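Local coordinates for protein uridylate-specific endoribonuclease nsp11 (Prrsv 16244b, PDB 5EYI) that probably degrades the 5'-polyuridines of viral RNA as an endoribonuclease, keeping replication hidden from host double-stranded RNA sensors, at residues V162-V167 with L177-D182; G135-T140 with S150-R155; E102-T107 with M203-K208; P7-A12 with L23-K28. The protein carries 1 engineered substitution. All blocks are in the same frame, centred on the assembly; numbering follows the deposited sequence.

Contact 1: V162-V167 with L177-D182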
# COMPACT_ATOMS: atom_id res chain seq x y z
N VAL A 162 14.97 3.33 5.25
CA VAL A 162 13.81 2.90 6.01
C VAL A 162 14.30 2.25 7.29
O VAL A 162 14.87 1.16 7.26
CB VAL A 162 12.93 1.93 5.22
CG1 VAL A 162 11.66 1.62 6.00
CG2 VAL A 162 12.59 2.51 3.86
N ALA A 163 14.13 2.95 8.40
CA ALA A 163 14.59 2.49 9.70
C ALA A 163 13.50 1.64 10.33
O ALA A 163 12.32 1.90 10.10
CB ALA A 163 14.91 3.67 10.59
N VAL A 164 13.91 0.65 11.11
CA VAL A 164 12.97 -0.20 11.86
C VAL A 164 13.19 0.03 13.35
O VAL A 164 14.31 -0.04 13.84
CB VAL A 164 13.14 -1.68 11.49
CG1 VAL A 164 12.25 -2.56 12.35
CG2 VAL A 164 12.82 -1.87 10.00
N VAL A 165 12.09 0.27 14.07
CA VAL A 165 12.14 0.77 15.42
C VAL A 165 10.94 0.23 16.24
O VAL A 165 9.88 -0.11 15.68
CB VAL A 165 12.25 2.32 15.34
CG1 VAL A 165 11.05 3.07 15.86
CG2 VAL A 165 13.56 2.81 15.92
N GLY A 166 11.14 0.11 17.55
CA GLY A 166 10.05 -0.13 18.49
C GLY A 166 9.57 1.21 19.02
O GLY A 166 10.36 2.14 19.15
N VAL A 167 8.28 1.30 19.31
CA VAL A 167 7.68 2.55 19.76
C VAL A 167 6.91 2.31 21.04
O VAL A 167 6.35 1.23 21.22
CB VAL A 167 6.77 3.19 18.67
CG1 VAL A 167 7.61 3.68 17.51
CG2 VAL A 167 5.71 2.21 18.16
N LEU A 177 7.70 -3.43 16.17
CA LEU A 177 8.38 -3.12 14.92
C LEU A 177 7.54 -2.17 14.10
O LEU A 177 6.39 -2.45 13.81
CB LEU A 177 8.66 -4.41 14.13
CG LEU A 177 9.58 -5.45 14.79
CD1 LEU A 177 9.58 -6.76 14.00
CD2 LEU A 177 11.00 -4.93 14.93
N CYS A 178 8.13 -1.03 13.74
CA CYS A 178 7.47 -0.10 12.86
C CYS A 178 8.52 0.67 12.03
O CYS A 178 9.60 1.00 12.52
CB CYS A 178 6.50 0.79 13.65
SG CYS A 178 6.91 2.52 13.86
N THR A 179 8.19 0.91 10.76
CA THR A 179 9.12 1.51 9.82
C THR A 179 9.05 3.01 9.92
O THR A 179 8.00 3.57 10.20
CB THR A 179 8.84 1.09 8.37
OG1 THR A 179 7.49 1.39 8.03
CG2 THR A 179 9.11 -0.39 8.17
N LEU A 180 10.17 3.66 9.66
CA LEU A 180 10.29 5.09 9.87
C LEU A 180 11.22 5.68 8.83
O LEU A 180 12.22 5.06 8.48
CB LEU A 180 10.82 5.31 11.28
CG LEU A 180 11.07 6.73 11.79
CD1 LEU A 180 10.86 6.73 13.30
CD2 LEU A 180 12.45 7.25 11.41
N THR A 181 10.88 6.87 8.34
CA THR A 181 11.79 7.66 7.49
C THR A 181 11.84 9.09 8.00
O THR A 181 11.07 9.47 8.88
CB THR A 181 11.34 7.67 6.01
OG1 THR A 181 10.19 8.52 5.85
CG2 THR A 181 11.01 6.28 5.53
N ASP A 182 12.76 9.88 7.44
CA ASP A 182 12.78 11.33 7.65
C ASP A 182 12.56 12.13 6.35
O ASP A 182 13.01 13.27 6.25
CB ASP A 182 14.06 11.76 8.36
CG ASP A 182 15.30 11.60 7.53
OD1 ASP A 182 15.21 11.30 6.31
OD2 ASP A 182 16.39 11.79 8.10
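Ala163 and Leu180 face each other as an antiparallel hydrogen-bonded pair, Ala163 N to Leu180 O and Leu180 N to Ala163 O both spanning 2.8 Å. Val165 and Cys178 repeat the arrangement, with Val165 N 3.0 Å from Cys178 O and Cys178 N 2.8 Å from Val165 O; between them Val164 and Thr179 form the non-hydrogen-bonded pair. The axes of the two short strand segments run at 131° to each other, consistent with a strongly twisted beta hairpin, here one of the hairpins of the NendoU domain. Val164 and Thr179 share one face. Val164 CG1, anti to the backbone N (chi1 175°), reaches diagonally to Leu177 CD2 at 3.7 Å, while Val162 lies beside Thr179 and points the same way, its CG1 3.7 Å from Thr179 CB. The other face carries Ala163, Val165, Cys178 and Leu180. Further along the hairpin, Cys178 SG meets Val167 CG1 at 3.9 Å. With its first torsion at 55°, Thr179 holds OG1 between the backbone N and the carbonyl carbon, and this hydroxyl bonds to Phe222 O. Because a non-hydrogen-bonded residue turns its amide outward, Thr179 N can bond to Glu195 OE2 of the second subunit, whose Thr196 packs on Val164 and Leu177. Thr179 thus spends its backbone amide on the second subunit and its hydroxyl on strand 219-223, beside His146 of the predicted active site.

Contact 2: G135-T140 with S150-R155. With SO4 (sulfate ion), chain C.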
# COMPACT_ATOMS: atom_id res chain seq x y z
N GLY A 135 1.12 9.64 15.19
CA GLY A 135 0.99 8.45 16.00
C GLY A 135 -0.11 8.60 17.03
O GLY A 135 -0.42 9.71 17.46
N ASP A 136 -0.69 7.48 17.41
CA ASP A 136 -1.75 7.47 18.41
C ASP A 136 -1.76 6.15 19.15
O ASP A 136 -1.07 5.21 18.75
CB ASP A 136 -3.10 7.70 17.73
CG ASP A 136 -3.54 6.52 16.89
OD1 ASP A 136 -2.67 5.76 16.41
OD2 ASP A 136 -4.76 6.33 16.73
N VAL A 137 -2.56 6.08 20.20
CA VAL A 137 -2.65 4.91 21.06
C VAL A 137 -4.09 4.42 21.10
O VAL A 137 -5.01 5.20 21.33
CB VAL A 137 -2.14 5.24 22.48
CG1 VAL A 137 -2.44 4.12 23.46
CG2 VAL A 137 -0.65 5.54 22.43
N LYS A 138 -4.27 3.12 20.87
CA LYS A 138 -5.55 2.45 21.08
C LYS A 138 -5.28 1.25 21.99
O LYS A 138 -4.69 0.26 21.56
CB LYS A 138 -6.15 2.02 19.74
CG LYS A 138 -7.61 1.56 19.82
CD LYS A 138 -8.10 0.95 18.50
CE LYS A 138 -8.28 2.00 17.40
NZ LYS A 138 -8.76 1.41 16.12
N GLY A 139 -5.70 1.35 23.25
CA GLY A 139 -5.49 0.29 24.23
C GLY A 139 -4.01 0.15 24.55
O GLY A 139 -3.36 1.12 24.96
N THR A 140 -3.48 -1.06 24.33
CA THR A 140 -2.05 -1.35 24.49
C THR A 140 -1.26 -1.27 23.16
O THR A 140 -0.11 -1.72 23.09
CB THR A 140 -1.82 -2.75 25.11
OG1 THR A 140 -2.39 -3.76 24.27
CG2 THR A 140 -2.44 -2.82 26.50
N SER A 150 7.49 11.86 14.56
CA SER A 150 6.37 11.19 15.24
C SER A 150 6.56 11.11 16.75
O SER A 150 7.65 11.30 17.29
CB SER A 150 6.14 9.78 14.69
OG SER A 150 5.88 9.80 13.30
N ARG A 151 5.46 10.80 17.43
CA ARG A 151 5.50 10.51 18.86
C ARG A 151 6.04 9.11 19.13
O ARG A 151 6.19 8.29 18.21
CB ARG A 151 4.11 10.62 19.45
CG ARG A 151 3.59 12.04 19.48
CD ARG A 151 2.13 12.03 19.85
NE ARG A 151 1.58 13.38 19.98
CZ ARG A 151 0.29 13.70 19.83
NH1 ARG A 151 -0.63 12.77 19.55
NH2 ARG A 151 -0.09 14.97 19.95
N TYR A 152 6.33 8.87 20.41
CA TYR A 152 6.63 7.54 20.94
C TYR A 152 7.95 6.90 20.43
O TYR A 152 8.17 5.70 20.60
CB TYR A 152 5.42 6.61 20.71
CG TYR A 152 4.10 7.25 21.10
CD1 TYR A 152 3.94 7.85 22.35
CD2 TYR A 152 3.02 7.29 20.21
CE1 TYR A 152 2.75 8.45 22.72
CE2 TYR A 152 1.82 7.90 20.57
CZ TYR A 152 1.70 8.48 21.82
OH TYR A 152 0.52 9.09 22.18
N LEU A 153 8.83 7.71 19.85
CA LEU A 153 10.06 7.19 19.25
C LEU A 153 11.14 7.00 20.31
O LEU A 153 11.17 7.72 21.31
CB LEU A 153 10.59 8.12 18.18
CG LEU A 153 9.67 8.41 17.00
CD1 LEU A 153 10.45 9.25 16.01
CD2 LEU A 153 9.14 7.12 16.36
N PRO A 154 12.05 6.03 20.08
CA PRO A 154 13.18 5.84 21.00
C PRO A 154 14.28 6.86 20.74
O PRO A 154 14.25 7.56 19.74
CB PRO A 154 13.67 4.44 20.65
CG PRO A 154 13.37 4.32 19.18
CD PRO A 154 12.11 5.10 18.94
N ARG A 155 15.26 6.91 21.63
CA ARG A 155 16.38 7.84 21.48
C ARG A 155 17.34 7.49 20.34
O ARG A 155 17.89 8.40 19.72
CB ARG A 155 17.13 7.99 22.81
CG ARG A 155 16.39 8.87 23.81
CD ARG A 155 17.00 8.78 25.20
NE ARG A 155 18.37 9.30 25.25
CZ ARG A 155 18.74 10.54 25.59
NH1 ARG A 155 17.86 11.46 25.93
NH2 ARG A 155 20.03 10.85 25.59
S SO4 C . 3.26 16.21 20.95
O1 SO4 C . 4.28 17.24 21.20
O2 SO4 C . 2.40 16.01 22.14
O3 SO4 C . 4.01 14.98 20.62
O4 SO4 C . 2.32 16.53 19.84
O HOH W 1 -0.97 10.31 20.28
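Beside the predicted catalytic residues of the NendoU domain, the residues leading into and along strand 136-138 meet the loop 150-155 mainly through Gly135, Val137 and the Tyr152 ring, without a direct hydrogen bond. Val137 CG2 crosses to the phenol end of Tyr152, 3.8 Å from its CZ, while Gly135 C and Asp136 N sit at the ring's edge. One face of the ring is taken by its own neighbour: Arg151 CB lies over the centre, 3.5 Å above the plane. Polar linkage is left to a water, which donates to Gly135 O at 2.9 Å, accepts from Arg151 NH1 at 2.6 Å and bonds to Tyr152 OH at 2.7 Å. Arg151 runs extended from CG to NE and presents its guanidinium edge to a sulfate ion, probably from the crystallisation liquor. Two bonds grip that ion, Arg151 NE to its O3 at 3.0 Å and Arg151 NH2 to its O4 at 2.9 Å. Gly135 leaves the preceding helix with positive phi (101°). The side chain of the next residue, Asp136, comes within about 3 Å of that of His131. A single water thus ties a backbone carbonyl, a phenol and a cation together, and the guanidinium still keeps two N-H groups for an anion.

Contact 3: E102-T107 with M203-K208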
# COMPACT_ATOMS: atom_id res chain seq x y z
N GLU A 102 14.91 8.38 -10.88
CA GLU A 102 14.28 9.38 -10.02
C GLU A 102 14.13 8.78 -8.63
O GLU A 102 13.83 7.59 -8.49
CB GLU A 102 12.89 9.76 -10.55
CG GLU A 102 12.85 10.32 -11.97
CD GLU A 102 13.18 11.81 -12.06
OE1 GLU A 102 13.63 12.24 -13.15
OE2 GLU A 102 12.98 12.55 -11.07
N THR A 103 14.32 9.60 -7.60
CA THR A 103 14.17 9.16 -6.21
C THR A 103 13.80 10.31 -5.29
O THR A 103 14.09 11.46 -5.60
CB THR A 103 15.47 8.48 -5.68
OG1 THR A 103 15.25 7.95 -4.37
CG2 THR A 103 16.63 9.45 -5.62
N VAL A 104 13.15 9.99 -4.17
CA VAL A 104 13.07 10.94 -3.06
C VAL A 104 14.29 10.72 -2.17
O VAL A 104 14.96 9.67 -2.25
CB VAL A 104 11.72 10.87 -2.28
CG1 VAL A 104 10.55 11.03 -3.24
CG2 VAL A 104 11.55 9.59 -1.49
N PHE A 105 14.58 11.71 -1.33
CA PHE A 105 15.78 11.70 -0.51
C PHE A 105 15.47 11.83 0.97
O PHE A 105 14.57 12.56 1.36
CB PHE A 105 16.73 12.82 -0.97
CG PHE A 105 17.40 12.53 -2.28
CD1 PHE A 105 18.50 11.70 -2.33
CD2 PHE A 105 16.91 13.07 -3.46
CE1 PHE A 105 19.12 11.40 -3.54
CE2 PHE A 105 17.52 12.77 -4.67
CZ PHE A 105 18.62 11.95 -4.71
N SER A 106 16.23 11.12 1.79
CA SER A 106 16.24 11.35 3.23
C SER A 106 16.86 12.72 3.49
O SER A 106 17.74 13.17 2.76
CB SER A 106 17.05 10.28 3.94
OG SER A 106 16.40 9.03 3.87
N THR A 107 16.42 13.36 4.57
CA THR A 107 16.72 14.77 4.82
C THR A 107 17.91 15.03 5.73
O THR A 107 18.25 16.18 5.97
CB THR A 107 15.50 15.45 5.43
OG1 THR A 107 15.10 14.74 6.61
CG2 THR A 107 14.36 15.46 4.43
N MET A 203 8.43 3.08 -5.57
CA MET A 203 9.27 4.27 -5.78
C MET A 203 10.65 4.04 -5.20
O MET A 203 10.95 2.95 -4.69
CB MET A 203 8.60 5.53 -5.18
CG MET A 203 8.33 5.47 -3.69
SD MET A 203 7.25 6.79 -3.10
CE MET A 203 8.40 8.15 -3.15
N MET A 204 11.50 5.04 -5.32
CA MET A 204 12.82 4.99 -4.75
C MET A 204 12.97 6.03 -3.65
O MET A 204 12.42 7.13 -3.74
CB MET A 204 13.88 5.16 -5.84
CG MET A 204 14.13 3.88 -6.63
SD MET A 204 15.48 4.12 -7.78
CE MET A 204 16.23 2.49 -7.80
N LEU A 205 13.70 5.63 -2.60
CA LEU A 205 14.10 6.49 -1.50
C LEU A 205 15.60 6.30 -1.34
O LEU A 205 16.05 5.18 -1.09
CB LEU A 205 13.37 6.10 -0.22
CG LEU A 205 13.81 6.70 1.11
CD1 LEU A 205 13.96 8.21 1.05
CD2 LEU A 205 12.81 6.32 2.18
N ASP A 206 16.36 7.39 -1.52
CA ASP A 206 17.84 7.33 -1.53
C ASP A 206 18.35 6.30 -2.55
O ASP A 206 19.32 5.60 -2.29
CB ASP A 206 18.39 7.01 -0.12
CG ASP A 206 17.97 8.04 0.93
OD1 ASP A 206 17.86 9.23 0.58
OD2 ASP A 206 17.79 7.65 2.10
N PHE A 207 17.68 6.22 -3.70
CA PHE A 207 17.96 5.22 -4.75
C PHE A 207 17.73 3.74 -4.36
O PHE A 207 18.23 2.86 -5.04
CB PHE A 207 19.37 5.39 -5.34
CG PHE A 207 19.63 6.76 -5.90
CD1 PHE A 207 19.08 7.14 -7.12
CD2 PHE A 207 20.43 7.66 -5.21
CE1 PHE A 207 19.33 8.39 -7.65
CE2 PHE A 207 20.68 8.93 -5.74
CZ PHE A 207 20.13 9.29 -6.96
N LYS A 208 16.97 3.48 -3.31
CA LYS A 208 16.63 2.12 -2.91
C LYS A 208 15.18 1.91 -3.30
O LYS A 208 14.32 2.72 -2.97
CB LYS A 208 16.85 1.96 -1.41
CG LYS A 208 16.24 0.73 -0.76
CD LYS A 208 17.16 -0.47 -0.79
CE LYS A 208 18.16 -0.43 0.36
NZ LYS A 208 17.55 -0.81 1.66
O HOH W 2 11.14 6.99 -7.24
O HOH W 3 19.60 11.45 1.34
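Thr103 and Phe207 meet at about a right angle, with the threonine methyl over one face of the phenyl ring, CG2 3.6 Å from the centroid in a CH-pi contact. The same rotamer serves both branches of Thr103: OG1 is anti to the backbone N (chi1 -175°), where it accepts from Phe207 N at 3.1 Å and donates to Val104 O at 2.7 Å, while CG2 takes the position between the backbone N and the carbonyl carbon. Phe105 turns its edge toward the Phe207 ring, with centroids 5.5 Å apart and planes at 82°, an offset edge-to-face pair. Phe207 and Asp206 are the central residues of a type I' turn from Leu205 to Lys208, the tight connection of the hairpin formed by strands 198-205 and 208-215. The 102-107 loop docks beside this turn: Val104 N bonds to Met204 O, and Asp206 N to Val104 O. The Val104 methyls divide their contacts, CG1 lying 3.6 Å from Met203 CE and CG2 3.8 Å from Leu205 CD1. Asp206, its CG anti to its own carbonyl carbon, grips Ser106 with both carboxylate oxygens, each met on the syn side. Ser106 N reaches Asp206 OD1 at 2.8 Å in a nearly straight bond (174° at the hydrogen), and Ser106 OG donates to Asp206 OD2 at 2.6 Å. OD2 is bonded to Ser161 OG as well, and a water joins OD1 to Ser106 O.

Contact 4: P7-A12 with L23-K28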
# COMPACT_ATOMS: atom_id res chain seq x y z
N PRO A 7 26.97 12.88 -0.38
CA PRO A 7 25.82 12.16 0.11
C PRO A 7 26.00 11.60 1.49
O PRO A 7 27.14 11.33 1.93
CB PRO A 7 25.65 11.02 -0.90
CG PRO A 7 26.99 10.85 -1.51
CD PRO A 7 27.56 12.23 -1.57
N LEU A 8 24.87 11.43 2.17
CA LEU A 8 24.81 10.59 3.37
C LEU A 8 25.23 9.17 2.95
O LEU A 8 24.96 8.77 1.82
CB LEU A 8 23.40 10.58 3.96
CG LEU A 8 22.85 11.95 4.43
CD1 LEU A 8 21.38 11.85 4.74
CD2 LEU A 8 23.62 12.45 5.63
N PRO A 9 25.91 8.42 3.85
CA PRO A 9 26.45 7.12 3.40
C PRO A 9 25.45 6.20 2.69
O PRO A 9 25.76 5.63 1.65
CB PRO A 9 26.99 6.50 4.68
CG PRO A 9 27.39 7.67 5.51
CD PRO A 9 26.42 8.78 5.18
N LYS A 10 24.24 6.10 3.25
CA LYS A 10 23.19 5.24 2.71
C LYS A 10 22.82 5.47 1.24
O LYS A 10 22.49 4.51 0.55
CB LYS A 10 21.93 5.32 3.57
CG LYS A 10 21.28 6.70 3.63
CD LYS A 10 20.34 6.78 4.81
CE LYS A 10 19.80 8.19 4.96
NZ LYS A 10 18.94 8.30 6.17
N VAL A 11 22.88 6.72 0.77
CA VAL A 11 22.57 7.04 -0.63
C VAL A 11 23.56 6.34 -1.55
O VAL A 11 23.15 5.68 -2.52
CB VAL A 11 22.60 8.57 -0.89
CG1 VAL A 11 22.72 8.90 -2.37
CG2 VAL A 11 21.36 9.24 -0.31
N ALA A 12 24.85 6.50 -1.27
CA ALA A 12 25.91 5.85 -2.05
C ALA A 12 25.82 4.33 -1.93
O ALA A 12 25.94 3.64 -2.93
CB ALA A 12 27.29 6.34 -1.62
N LEU A 23 36.51 10.85 0.76
CA LEU A 23 35.40 11.21 1.64
C LEU A 23 35.43 10.41 2.94
O LEU A 23 35.40 9.19 2.92
CB LEU A 23 34.07 10.94 0.93
CG LEU A 23 33.77 11.86 -0.25
CD1 LEU A 23 32.56 11.35 -1.02
CD2 LEU A 23 33.56 13.29 0.23
N THR A 24 35.45 11.12 4.07
CA THR A 24 35.67 10.49 5.37
C THR A 24 34.51 9.63 5.84
O THR A 24 34.73 8.70 6.61
CB THR A 24 36.00 11.51 6.47
OG1 THR A 24 34.97 12.51 6.54
CG2 THR A 24 37.34 12.16 6.18
N GLN A 25 33.29 9.92 5.39
CA GLN A 25 32.12 9.16 5.82
C GLN A 25 32.02 7.77 5.17
O GLN A 25 31.16 6.97 5.54
CB GLN A 25 30.81 9.95 5.65
CG GLN A 25 30.26 10.09 4.22
CD GLN A 25 30.74 11.34 3.51
OE1 GLN A 25 31.89 11.76 3.68
NE2 GLN A 25 29.87 11.94 2.70
N PHE A 26 32.87 7.50 4.19
CA PHE A 26 32.93 6.19 3.57
C PHE A 26 34.20 5.45 3.97
O PHE A 26 35.11 6.04 4.53
CB PHE A 26 32.83 6.35 2.07
CG PHE A 26 31.51 6.89 1.63
CD1 PHE A 26 30.38 6.09 1.66
CD2 PHE A 26 31.38 8.22 1.20
CE1 PHE A 26 29.15 6.59 1.26
CE2 PHE A 26 30.16 8.73 0.81
CZ PHE A 26 29.04 7.91 0.83
N ALA A 27 34.23 4.15 3.68
CA ALA A 27 35.39 3.30 3.98
C ALA A 27 36.59 3.78 3.16
O ALA A 27 36.49 3.86 1.94
CB ALA A 27 35.07 1.85 3.64
N LYS A 28 37.69 4.12 3.83
CA LYS A 28 38.86 4.65 3.13
C LYS A 28 39.47 3.56 2.25
O LYS A 28 39.60 2.42 2.69
CB LYS A 28 39.92 5.21 4.09
CG LYS A 28 41.08 5.91 3.36
CD LYS A 28 41.95 6.74 4.31
CE LYS A 28 43.21 7.25 3.62
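Gln25 sits opposite Pro9 and Pro7, and its side chain can be followed atom by atom from CB to its amide. CB starts 4.1 Å from Pro9 CG. The first torsion (76°) places CG between the backbone N and the carbonyl carbon, where it rests 4.0 Å from the same proline CG. A bend at chi2 (-92°) places CD 3.9 Å from Pro7 O. At the tip NE2 donates to Pro7 O over 2.9 Å; the acceptor lies almost exactly in the amide plane of Gln25, while the donor is tilted by 21° from the plane of the proline carbonyl. NE2 is also bonded to Ser6 OG, just before the segment. The chain therefore lies against Pro9 with its aliphatic part, while its NE2 serves both the Pro7 carbonyl and the Ser6 hydroxyl ahead of helix 9-14, in which Leu8 is the N-cap and Pro9 the first helical residue. Phe26 follows from the same type I turn, Leu23 to Phe26, and pushes its ring end against that helix. Its CZ touches Ala12 CB at 3.4 Å, and its CE1 comes 3.5 Å from Pro9 CA. On strand 39-41 Val40 packs on Ala12, Leu23 and Phe26 alike. All this lies in the N-terminal domain, away from the predicted active site. The aliphatic part of Gln25 and the Phe26 ring thus make apolar contact with the start of the helix, while one directional amide bond engages the Pro7 carbonyl just before it.

In the fold
From the N terminus, contact 4 comes first and closes a short loop of ten residues within the N-terminal domain. Contact 3 then opens at 102-107 and does not close until 203-208, a span of 95 residues that holds contact 2 and, after it, contact 1. Those two follow in series, and no pair crosses. Contacts 1 and 2 touch where Leu153 and Pro154 pack on Leu180 and Val165, joining the loop 150-155 to the hairpin 163-180. Thr107 probably hydrogen-bonds to Asp182 O between contacts 3 and 1, while Lys10 and Val11 of contact 4 pack against Asp206 of contact 3, so that contacts 3 and 4 together join the N-terminal and NendoU domains.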